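PDB 7BOB: endo-beta-mannanase from Opitutaceae bacterium TAV5, which acts as a homotrimeric exo-beta-1,4-mannosidase of glycoside hydrolase family 5, probably releasing mannose from the ends of beta-1,4-linked mannan chains. Local coordinates for residues G102-W110 and H327-E335; L78-D86 and I137-L148. All coordinates share one frame; numbering follows the deposited sequence.

Contact 1 (G102-W110 and H327-E335); sequences GWMSGGIFW and HPYIKNNFE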
loop_
_atom_site.group_PDB
_atom_site.type_symbol
_atom_site.label_atom_id
_atom_site.label_comp_id
_atom_site.label_asym_id
_atom_site.label_seq_id
_atom_site.Cartn_x
_atom_site.Cartn_y
_atom_site.Cartn_z
ATOM N N GLY A 102 8.256 18.318 -20.965
ATOM C CA GLY A 102 7.377 17.335 -20.361
ATOM C C GLY A 102 7.918 15.914 -20.366
ATOM O O GLY A 102 9.134 15.693 -20.370
ATOM N N TRP A 103 6.990 14.962 -20.368
ATOM C CA TRP A 103 7.314 13.539 -20.340
ATOM C C TRP A 103 7.856 13.084 -21.687
ATOM O O TRP A 103 7.256 13.372 -22.725
ATOM C CB TRP A 103 6.047 12.765 -20.007
ATOM C CG TRP A 103 6.183 11.263 -19.870
ATOM C CD1 TRP A 103 6.136 10.339 -20.875
ATOM C CD2 TRP A 103 6.326 10.524 -18.650
ATOM N NE1 TRP A 103 6.256 9.073 -20.363
ATOM C CE2 TRP A 103 6.373 9.153 -18.998
ATOM C CE3 TRP A 103 6.429 10.887 -17.298
ATOM C CZ2 TRP A 103 6.522 8.138 -18.044
ATOM C CZ3 TRP A 103 6.573 9.874 -16.341
ATOM C CH2 TRP A 103 6.612 8.514 -16.724
ATOM N N MET A 104 8.977 12.356 -21.681
ATOM C CA MET A 104 9.609 11.965 -22.943
ATOM C C MET A 104 10.632 10.856 -22.712
ATOM O O MET A 104 11.692 11.108 -22.113
ATOM C CB MET A 104 10.272 13.183 -23.595
ATOM C CG MET A 104 10.931 12.858 -24.921
ATOM S SD MET A 104 9.786 12.012 -26.078
ATOM C CE MET A 104 8.444 13.204 -26.199
ATOM N N SER A 105 10.310 9.638 -23.177
ATOM C CA SER A 105 11.244 8.500 -23.250
ATOM C C SER A 105 11.863 8.123 -21.901
ATOM O O SER A 105 13.017 7.677 -21.840
ATOM C CB SER A 105 12.357 8.793 -24.240
ATOM O OG SER A 105 11.788 9.125 -25.464
ATOM N N GLY A 106 11.121 8.286 -20.807
ATOM C CA GLY A 106 11.633 7.938 -19.501
ATOM C C GLY A 106 12.244 9.091 -18.739
ATOM O O GLY A 106 12.615 8.913 -17.571
ATOM N N GLY A 107 12.370 10.270 -19.356
ATOM C CA GLY A 107 12.782 11.467 -18.660
ATOM C C GLY A 107 11.627 12.449 -18.536
ATOM O O GLY A 107 10.573 12.311 -19.171
ATOM N N ILE A 108 11.852 13.469 -17.711
ATOM C CA ILE A 108 10.908 14.564 -17.530
ATOM C C ILE A 108 11.695 15.860 -17.603
ATOM O O ILE A 108 12.680 16.038 -16.874
ATOM C CB ILE A 108 10.127 14.466 -16.207
ATOM C CG1 ILE A 108 9.423 13.098 -16.094
ATOM C CG2 ILE A 108 9.098 15.573 -16.138
ATOM C CD1 ILE A 108 8.458 12.970 -14.914
ATOM N N PHE A 109 11.257 16.763 -18.478
ATOM C CA PHE A 109 12.045 17.924 -18.897
ATOM C C PHE A 109 11.182 19.153 -18.670
ATOM O O PHE A 109 10.361 19.506 -19.521
ATOM C CB PHE A 109 12.469 17.792 -20.363
ATOM C CG PHE A 109 13.320 16.585 -20.622
ATOM C CD1 PHE A 109 14.689 16.632 -20.408
ATOM C CD2 PHE A 109 12.748 15.384 -21.010
ATOM C CE1 PHE A 109 15.475 15.515 -20.623
ATOM C CE2 PHE A 109 13.529 14.259 -21.220
ATOM C CZ PHE A 109 14.899 14.327 -21.028
ATOM N N TRP A 110 11.357 19.789 -17.532
ATOM C CA TRP A 110 10.611 20.973 -17.166
ATOM C C TRP A 110 11.543 22.181 -17.114
ATOM O O TRP A 110 12.771 22.039 -17.034
ATOM C CB TRP A 110 9.928 20.791 -15.798
ATOM C CG TRP A 110 8.776 19.815 -15.743
ATOM C CD1 TRP A 110 8.562 18.870 -14.772
ATOM C CD2 TRP A 110 7.672 19.696 -16.668
ATOM N NE1 TRP A 110 7.402 18.176 -15.035
ATOM C CE2 TRP A 110 6.841 18.658 -16.194
ATOM C CE3 TRP A 110 7.304 20.368 -17.839
ATOM C CZ2 TRP A 110 5.663 18.273 -16.856
ATOM C CZ3 TRP A 110 6.133 19.981 -18.498
ATOM C CH2 TRP A 110 5.331 18.942 -18.000
ATOM N N HIS A 327 20.915 11.405 -21.306
ATOM C CA HIS A 327 19.645 11.245 -20.606
ATOM C C HIS A 327 18.486 11.494 -21.568
ATOM O O HIS A 327 18.462 12.524 -22.243
ATOM C CB HIS A 327 19.603 12.227 -19.425
ATOM C CG HIS A 327 18.352 12.160 -18.595
ATOM N ND1 HIS A 327 18.030 11.067 -17.811
ATOM C CD2 HIS A 327 17.376 13.078 -18.377
ATOM C CE1 HIS A 327 16.902 11.310 -17.162
ATOM N NE2 HIS A 327 16.481 12.519 -17.492
ATOM N N PRO A 328 17.489 10.602 -21.639
ATOM C CA PRO A 328 17.264 9.430 -20.792
ATOM C C PRO A 328 17.593 8.097 -21.486
ATOM O O PRO A 328 17.171 7.036 -21.003
ATOM C CB PRO A 328 15.769 9.528 -20.516
ATOM C CG PRO A 328 15.213 9.951 -21.889
ATOM C CD PRO A 328 16.327 10.852 -22.521
ATOM N N TYR A 329 18.329 8.148 -22.601
ATOM C CA TYR A 329 18.682 6.941 -23.345
ATOM C C TYR A 329 19.718 6.082 -22.631
ATOM O O TYR A 329 19.908 4.926 -23.036
ATOM C CB TYR A 329 19.201 7.310 -24.737
ATOM C CG TYR A 329 18.263 8.238 -25.471
ATOM C CD1 TYR A 329 17.070 7.761 -26.026
ATOM C CD2 TYR A 329 18.550 9.592 -25.592
ATOM C CE1 TYR A 329 16.192 8.620 -26.677
ATOM C CE2 TYR A 329 17.669 10.454 -26.248
ATOM C CZ TYR A 329 16.497 9.959 -26.783
ATOM O OH TYR A 329 15.624 10.807 -27.414
ATOM N N ILE A 330 20.387 6.616 -21.598
ATOM C CA ILE A 330 21.395 5.868 -20.851
ATOM C C ILE A 330 20.735 4.904 -19.874
ATOM O O ILE A 330 21.095 3.723 -19.809
ATOM C CB ILE A 330 22.343 6.831 -20.115
ATOM C CG1 ILE A 330 23.266 7.561 -21.111
ATOM C CG2 ILE A 330 23.131 6.099 -19.017
ATOM C CD1 ILE A 330 24.018 8.792 -20.479
ATOM N N LYS A 331 19.757 5.391 -19.105
ATOM C CA LYS A 331 19.069 4.567 -18.114
ATOM C C LYS A 331 17.980 3.669 -18.704
ATOM O O LYS A 331 17.591 2.692 -18.049
ATOM C CB LYS A 331 18.440 5.455 -17.039
ATOM C CG LYS A 331 17.184 6.172 -17.511
ATOM C CD LYS A 331 16.544 6.979 -16.405
ATOM C CE LYS A 331 15.085 7.223 -16.708
ATOM N NZ LYS A 331 14.488 8.150 -15.716
ATOM N N ASN A 332 17.447 3.987 -19.905
ATOM C CA ASN A 332 16.428 3.157 -20.574
ATOM C C ASN A 332 16.877 2.951 -22.027
ATOM O O ASN A 332 16.276 3.486 -22.962
ATOM C CB ASN A 332 15.034 3.804 -20.513
ATOM C CG ASN A 332 14.349 3.634 -19.170
ATOM O OD1 ASN A 332 14.953 3.177 -18.196
ATOM N ND2 ASN A 332 13.074 4.013 -19.105
ATOM N N ASN A 333 17.951 2.180 -22.212
ATOM C CA ASN A 333 18.590 2.092 -23.515
ATOM C C ASN A 333 17.732 1.416 -24.584
ATOM O O ASN A 333 18.063 1.560 -25.763
ATOM C CB ASN A 333 19.929 1.376 -23.395
ATOM C CG ASN A 333 20.883 1.721 -24.528
ATOM O OD1 ASN A 333 21.449 0.837 -25.150
ATOM N ND2 ASN A 333 21.055 3.020 -24.806
ATOM N N PHE A 334 16.638 0.719 -24.227
ATOM C CA PHE A 334 15.727 0.250 -25.282
ATOM C C PHE A 334 15.200 1.421 -26.096
ATOM O O PHE A 334 14.826 1.248 -27.265
ATOM C CB PHE A 334 14.549 -0.563 -24.713
ATOM C CG PHE A 334 13.434 0.286 -24.115
ATOM C CD1 PHE A 334 13.427 0.599 -22.750
ATOM C CD2 PHE A 334 12.397 0.767 -24.907
ATOM C CE1 PHE A 334 12.412 1.377 -22.192
ATOM C CE2 PHE A 334 11.381 1.550 -24.353
ATOM C CZ PHE A 334 11.391 1.853 -22.987
ATOM N N GLU A 335 15.180 2.624 -25.506
ATOM C CA GLU A 335 14.740 3.805 -26.235
ATOM C C GLU A 335 15.688 4.154 -27.377
ATOM O O GLU A 335 15.300 4.907 -28.275
ATOM C CB GLU A 335 14.594 5.010 -25.291
ATOM C CG GLU A 335 13.515 4.867 -24.222
ATOM C CD GLU A 335 12.105 5.285 -24.675
ATOM O OE1 GLU A 335 11.896 5.725 -25.850
ATOM O OE2 GLU A 335 11.196 5.186 -23.812
HETATM O O HOH W 1 13.289 9.597 -27.627
HETATM O O HOH W 2 14.080 12.959 -15.718
#
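Ser105 and Gly106 form the two-residue loop of a beta-hairpin, a type I' turn from Met104 to Gly107, which meets the loop after strand 311-316 of the (beta/alpha)8 barrel. Pro328, held by a cis peptide bond, packs its ring on the turn: its CG lies 3.2 Å from Ser105 O, and its CB faces Gly107 N. Pro328 CD sits at the edge of the Phe109 ring, near its plane, 4.0 Å from Phe109 CZ. Glu335 bends at chi2 (-86°), which lays its carboxylate alongside Ser105, with OE2 3.4 Å from Ser105 CA; its OE1 and Ser105 OG form at most a weak hydrogen bond. With an alanine at Glu335, the carboxylate beside Ser105 is lost, which would probably open a gap along Ser105 CA and CB and take away the weak partner of its OG. Lys331 turns its CG between backbone N and carbonyl carbon (chi1 75°), then runs extended, so that NZ reaches Gly106 O at 2.7 Å, tilted 28° from the carbonyl plane. Its ammonium also bonds to His399 O of the second subunit, linking the hairpin to the trimer interface. The His327 ring lies obliquely to Phe109, with CD2 3.8 Å from Phe109 CE1, and a water in its plane bridges His327 NE2 to Ile108 N, 3.0 Å from each.

Contact 2 (L78-D86 and I137-L148); sequences LSRLLRLLD and ITTHLKPFATHL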
loop_
_atom_site.group_PDB
_atom_site.type_symbol
_atom_site.label_atom_id
_atom_site.label_comp_id
_atom_site.label_asym_id
_atom_site.label_seq_id
_atom_site.Cartn_x
_atom_site.Cartn_y
_atom_site.Cartn_z
ATOM N N LEU A 78 12.875 29.747 -30.962
ATOM C CA LEU A 78 11.745 30.165 -31.782
ATOM C C LEU A 78 12.134 30.295 -33.245
ATOM O O LEU A 78 11.305 30.048 -34.129
ATOM C CB LEU A 78 11.168 31.480 -31.270
ATOM C CG LEU A 78 10.575 31.321 -29.867
ATOM C CD1 LEU A 78 10.485 32.643 -29.098
ATOM C CD2 LEU A 78 9.199 30.634 -29.948
ATOM N N SER A 79 13.385 30.639 -33.539
ATOM C CA SER A 79 13.740 30.740 -34.955
ATOM C C SER A 79 13.947 29.359 -35.545
ATOM O O SER A 79 13.610 29.111 -36.711
ATOM C CB SER A 79 14.989 31.592 -35.149
ATOM O OG SER A 79 14.762 32.842 -34.543
ATOM N N ARG A 80 14.501 28.447 -34.747
ATOM C CA ARG A 80 14.601 27.065 -35.184
ATOM C C ARG A 80 13.219 26.444 -35.360
ATOM O O ARG A 80 12.987 25.702 -36.324
ATOM C CB ARG A 80 15.459 26.294 -34.192
ATOM C CG ARG A 80 16.894 26.708 -34.323
ATOM C CD ARG A 80 17.737 26.232 -33.155
ATOM N NE ARG A 80 19.102 26.733 -33.289
ATOM C CZ ARG A 80 20.084 26.523 -32.416
ATOM N NH1 ARG A 80 19.869 25.817 -31.300
ATOM N NH2 ARG A 80 21.286 27.035 -32.655
ATOM N N LEU A 81 12.277 26.757 -34.464
ATOM C CA LEU A 81 10.904 26.295 -34.661
ATOM C C LEU A 81 10.379 26.732 -36.026
ATOM O O LEU A 81 9.846 25.917 -36.796
ATOM C CB LEU A 81 9.991 26.806 -33.539
ATOM C CG LEU A 81 8.510 26.370 -33.540
ATOM C CD1 LEU A 81 8.337 24.877 -33.788
ATOM C CD2 LEU A 81 7.791 26.773 -32.245
ATOM N N LEU A 82 10.544 28.018 -36.362
ATOM C CA LEU A 82 10.004 28.479 -37.633
ATOM C C LEU A 82 10.713 27.794 -38.803
ATOM O O LEU A 82 10.064 27.446 -39.796
ATOM C CB LEU A 82 10.081 30.013 -37.744
ATOM C CG LEU A 82 9.412 30.560 -39.040
ATOM C CD1 LEU A 82 8.574 31.838 -38.807
ATOM C CD2 LEU A 82 10.389 30.774 -40.216
ATOM N N ARG A 83 12.024 27.554 -38.694
ATOM C CA ARG A 83 12.733 26.877 -39.782
ATOM C C ARG A 83 12.213 25.453 -39.972
ATOM O O ARG A 83 12.072 24.986 -41.107
ATOM C CB ARG A 83 14.246 26.894 -39.520
ATOM C CG ARG A 83 14.869 28.347 -39.455
ATOM C CD ARG A 83 16.411 28.363 -39.501
ATOM N NE ARG A 83 16.863 27.809 -40.774
ATOM C CZ ARG A 83 17.970 28.173 -41.425
ATOM N NH1 ARG A 83 18.779 29.107 -40.925
ATOM N NH2 ARG A 83 18.267 27.590 -42.586
ATOM N N LEU A 84 11.897 24.756 -38.864
ATOM C CA LEU A 84 11.333 23.414 -38.962
ATOM C C LEU A 84 9.958 23.444 -39.616
ATOM O O LEU A 84 9.704 22.688 -40.553
ATOM C CB LEU A 84 11.256 22.762 -37.575
ATOM C CG LEU A 84 10.875 21.287 -37.450
ATOM C CD1 LEU A 84 11.770 20.413 -38.307
ATOM C CD2 LEU A 84 10.968 20.858 -35.971
ATOM N N LEU A 85 9.052 24.302 -39.122
ATOM C CA LEU A 85 7.710 24.388 -39.694
ATOM C C LEU A 85 7.774 24.630 -41.187
ATOM O O LEU A 85 7.053 23.993 -41.973
ATOM C CB LEU A 85 6.923 25.508 -39.023
ATOM C CG LEU A 85 6.648 25.275 -37.537
ATOM C CD1 LEU A 85 6.191 26.551 -36.847
ATOM C CD2 LEU A 85 5.601 24.149 -37.382
ATOM N N ASP A 86 8.664 25.536 -41.592
ATOM C CA ASP A 86 8.866 25.844 -43.002
ATOM C C ASP A 86 9.371 24.628 -43.769
ATOM O O ASP A 86 8.820 24.257 -44.811
ATOM C CB ASP A 86 9.855 27.002 -43.093
ATOM C CG ASP A 86 9.742 27.760 -44.367
ATOM O OD1 ASP A 86 8.840 28.623 -44.455
ATOM O OD2 ASP A 86 10.571 27.495 -45.267
ATOM N N ILE A 137 3.664 29.937 -27.951
ATOM C CA ILE A 137 3.997 28.999 -29.018
ATOM C C ILE A 137 2.950 29.069 -30.118
ATOM O O ILE A 137 3.287 29.164 -31.304
ATOM C CB ILE A 137 4.152 27.567 -28.479
ATOM C CG1 ILE A 137 5.193 27.527 -27.355
ATOM C CG2 ILE A 137 4.547 26.636 -29.612
ATOM C CD1 ILE A 137 6.583 28.013 -27.782
ATOM N N THR A 138 1.666 29.059 -29.739
ATOM C CA THR A 138 0.603 29.160 -30.737
ATOM C C THR A 138 0.781 30.399 -31.607
ATOM O O THR A 138 0.567 30.346 -32.817
ATOM C CB THR A 138 -0.768 29.171 -30.058
ATOM O OG1 THR A 138 -0.870 28.065 -29.148
ATOM C CG2 THR A 138 -1.876 29.040 -31.083
ATOM N N THR A 139 1.189 31.518 -31.007
ATOM C CA THR A 139 1.500 32.707 -31.787
ATOM C C THR A 139 2.503 32.388 -32.891
ATOM O O THR A 139 2.306 32.774 -34.046
ATOM C CB THR A 139 2.028 33.813 -30.874
ATOM O OG1 THR A 139 0.926 34.464 -30.232
ATOM C CG2 THR A 139 2.801 34.847 -31.674
ATOM N N HIS A 140 3.549 31.630 -32.571
ATOM C CA HIS A 140 4.553 31.307 -33.578
ATOM C C HIS A 140 4.124 30.221 -34.546
ATOM O O HIS A 140 4.797 30.038 -35.566
ATOM C CB HIS A 140 5.853 30.902 -32.901
ATOM C CG HIS A 140 6.588 32.057 -32.322
ATOM N ND1 HIS A 140 7.647 32.661 -32.965
ATOM C CD2 HIS A 140 6.381 32.762 -31.187
ATOM C CE1 HIS A 140 8.084 33.669 -32.234
ATOM N NE2 HIS A 140 7.333 33.751 -31.149
ATOM N N LEU A 141 3.045 29.500 -34.255
ATOM C CA LEU A 141 2.480 28.552 -35.207
ATOM C C LEU A 141 1.464 29.189 -36.134
ATOM O O LEU A 141 1.167 28.616 -37.193
ATOM C CB LEU A 141 1.788 27.391 -34.476
ATOM C CG LEU A 141 2.587 26.607 -33.438
ATOM C CD1 LEU A 141 1.640 25.696 -32.675
ATOM C CD2 LEU A 141 3.656 25.786 -34.124
ATOM N N LYS A 142 0.886 30.320 -35.727
ATOM C CA LYS A 142 -0.179 30.946 -36.510
ATOM C C LYS A 142 0.181 31.136 -37.983
ATOM O O LYS A 142 -0.679 30.849 -38.833
ATOM C CB LYS A 142 -0.589 32.287 -35.876
ATOM C CG LYS A 142 -1.840 32.884 -36.512
ATOM C CD LYS A 142 -2.349 34.112 -35.753
ATOM C CE LYS A 142 -3.643 34.634 -36.372
ATOM N NZ LYS A 142 -3.940 36.031 -35.967
ATOM N N PRO A 143 1.398 31.556 -38.357
ATOM C CA PRO A 143 1.729 31.640 -39.792
ATOM C C PRO A 143 1.673 30.310 -40.514
ATOM O O PRO A 143 1.802 30.294 -41.745
ATOM C CB PRO A 143 3.152 32.218 -39.797
ATOM C CG PRO A 143 3.222 33.038 -38.559
ATOM C CD PRO A 143 2.423 32.227 -37.532
ATOM N N PHE A 144 1.479 29.194 -39.814
ATOM C CA PHE A 144 1.359 27.910 -40.493
ATOM C C PHE A 144 0.025 27.229 -40.215
ATOM O O PHE A 144 -0.138 26.054 -40.550
ATOM C CB PHE A 144 2.521 26.998 -40.102
ATOM C CG PHE A 144 3.864 27.584 -40.414
ATOM C CD1 PHE A 144 4.489 27.302 -41.621
ATOM C CD2 PHE A 144 4.490 28.431 -39.519
ATOM C CE1 PHE A 144 5.715 27.839 -41.928
ATOM C CE2 PHE A 144 5.728 28.973 -39.810
ATOM C CZ PHE A 144 6.339 28.672 -41.019
ATOM N N ALA A 145 -0.954 27.980 -39.694
ATOM C CA ALA A 145 -2.169 27.399 -39.120
ATOM C C ALA A 145 -2.869 26.420 -40.052
ATOM O O ALA A 145 -3.431 25.421 -39.588
ATOM C CB ALA A 145 -3.136 28.513 -38.717
ATOM N N THR A 146 -2.853 26.678 -41.356
ATOM C CA THR A 146 -3.551 25.798 -42.276
ATOM C C THR A 146 -2.703 24.620 -42.721
ATOM O O THR A 146 -3.202 23.760 -43.440
ATOM C CB THR A 146 -4.008 26.564 -43.527
ATOM O OG1 THR A 146 -2.847 27.047 -44.212
ATOM C CG2 THR A 146 -4.894 27.751 -43.145
ATOM N N HIS A 147 -1.432 24.561 -42.343
ATOM C CA HIS A 147 -0.613 23.417 -42.721
ATOM C C HIS A 147 -0.293 22.514 -41.537
ATOM O O HIS A 147 0.529 21.600 -41.662
ATOM C CB HIS A 147 0.659 23.900 -43.406
ATOM C CG HIS A 147 0.382 24.859 -44.523
ATOM N ND1 HIS A 147 -0.392 24.521 -45.617
ATOM C CD2 HIS A 147 0.715 26.161 -44.683
ATOM C CE1 HIS A 147 -0.493 25.564 -46.421
ATOM N NE2 HIS A 147 0.177 26.571 -45.882
ATOM N N LEU A 148 -0.930 22.742 -40.397
ATOM C CA LEU A 148 -0.724 21.883 -39.244
ATOM C C LEU A 148 -1.545 20.609 -39.382
ATOM O O LEU A 148 -2.451 20.506 -40.210
ATOM C CB LEU A 148 -1.115 22.610 -37.960
ATOM C CG LEU A 148 -0.299 23.868 -37.702
ATOM C CD1 LEU A 148 -0.737 24.508 -36.401
ATOM C CD2 LEU A 148 1.169 23.510 -37.684
#
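Phe144 N donates to Leu141 O at 2.7 Å, a short bond that ties together two residues packing on the same leucine, Leu85 of the opposing helix. They lie near the C-terminal end of helix 124-141, which with helix 75-89 forms a neighbouring pair on the outside of the (beta/alpha)8 barrel. The axes of 78-86 and 137-141 approach to 10.7 Å and cross at -40°. Leu85 is central. Its CB stands over the middle of the Phe144 ring, 3.6 Å from the centroid and only 5° off the normal, a CH-pi contact. Its CD1 reaches on past the rim to touch both Phe144 CD2 and, at 3.8 Å, Leu141 CD2. Leu82 approaches the same phenyl differently: its CG sits at the ring edge, 4.1 Å from Phe144 CE2, so the ring is packed on a face and at its rim by two leucines one helical turn apart. A second CH-pi contact forms at the other end of the interface, where Leu78 CD2 lies 3.7 Å above the centre of the His140 imidazole; the chi1 of -74° swings that ring beside its backbone N and presents a face to the methyl. Inward, Leu81 CD2 meets Ile137 CG2 at 4.2 Å, while Phe59 of strand 56-62 and Leu99 of strand 94-101 back these two residues, respectively. With backbone bonds running within the segments rather than between them, and methyl and methylene groups laid on rings across the interface, the contact seems to rest mainly on shape and dispersion.

In the fold
Both contacts belong to the family 5 barrel, their centres 26 Å apart and their nearest atoms about 12 Å apart. Their segments alternate along the chain: 78-86, 102-110, 137-148, 327-335. Strand 94-101 links them, following helix 75-89 of contact 2 and leading directly into the hairpin of contact 1, after which the chain goes on to helix 124-141. Strand 56-62 and helix 63-66 also touch both. Contact 2 joins adjacent helices on the barrel's outer wall and meets no other subunit. Contact 1 instead joins the loops after strands 94-101 and 311-316, at the end of the barrel where family 5 active sites lie, and there abuts the second subunit.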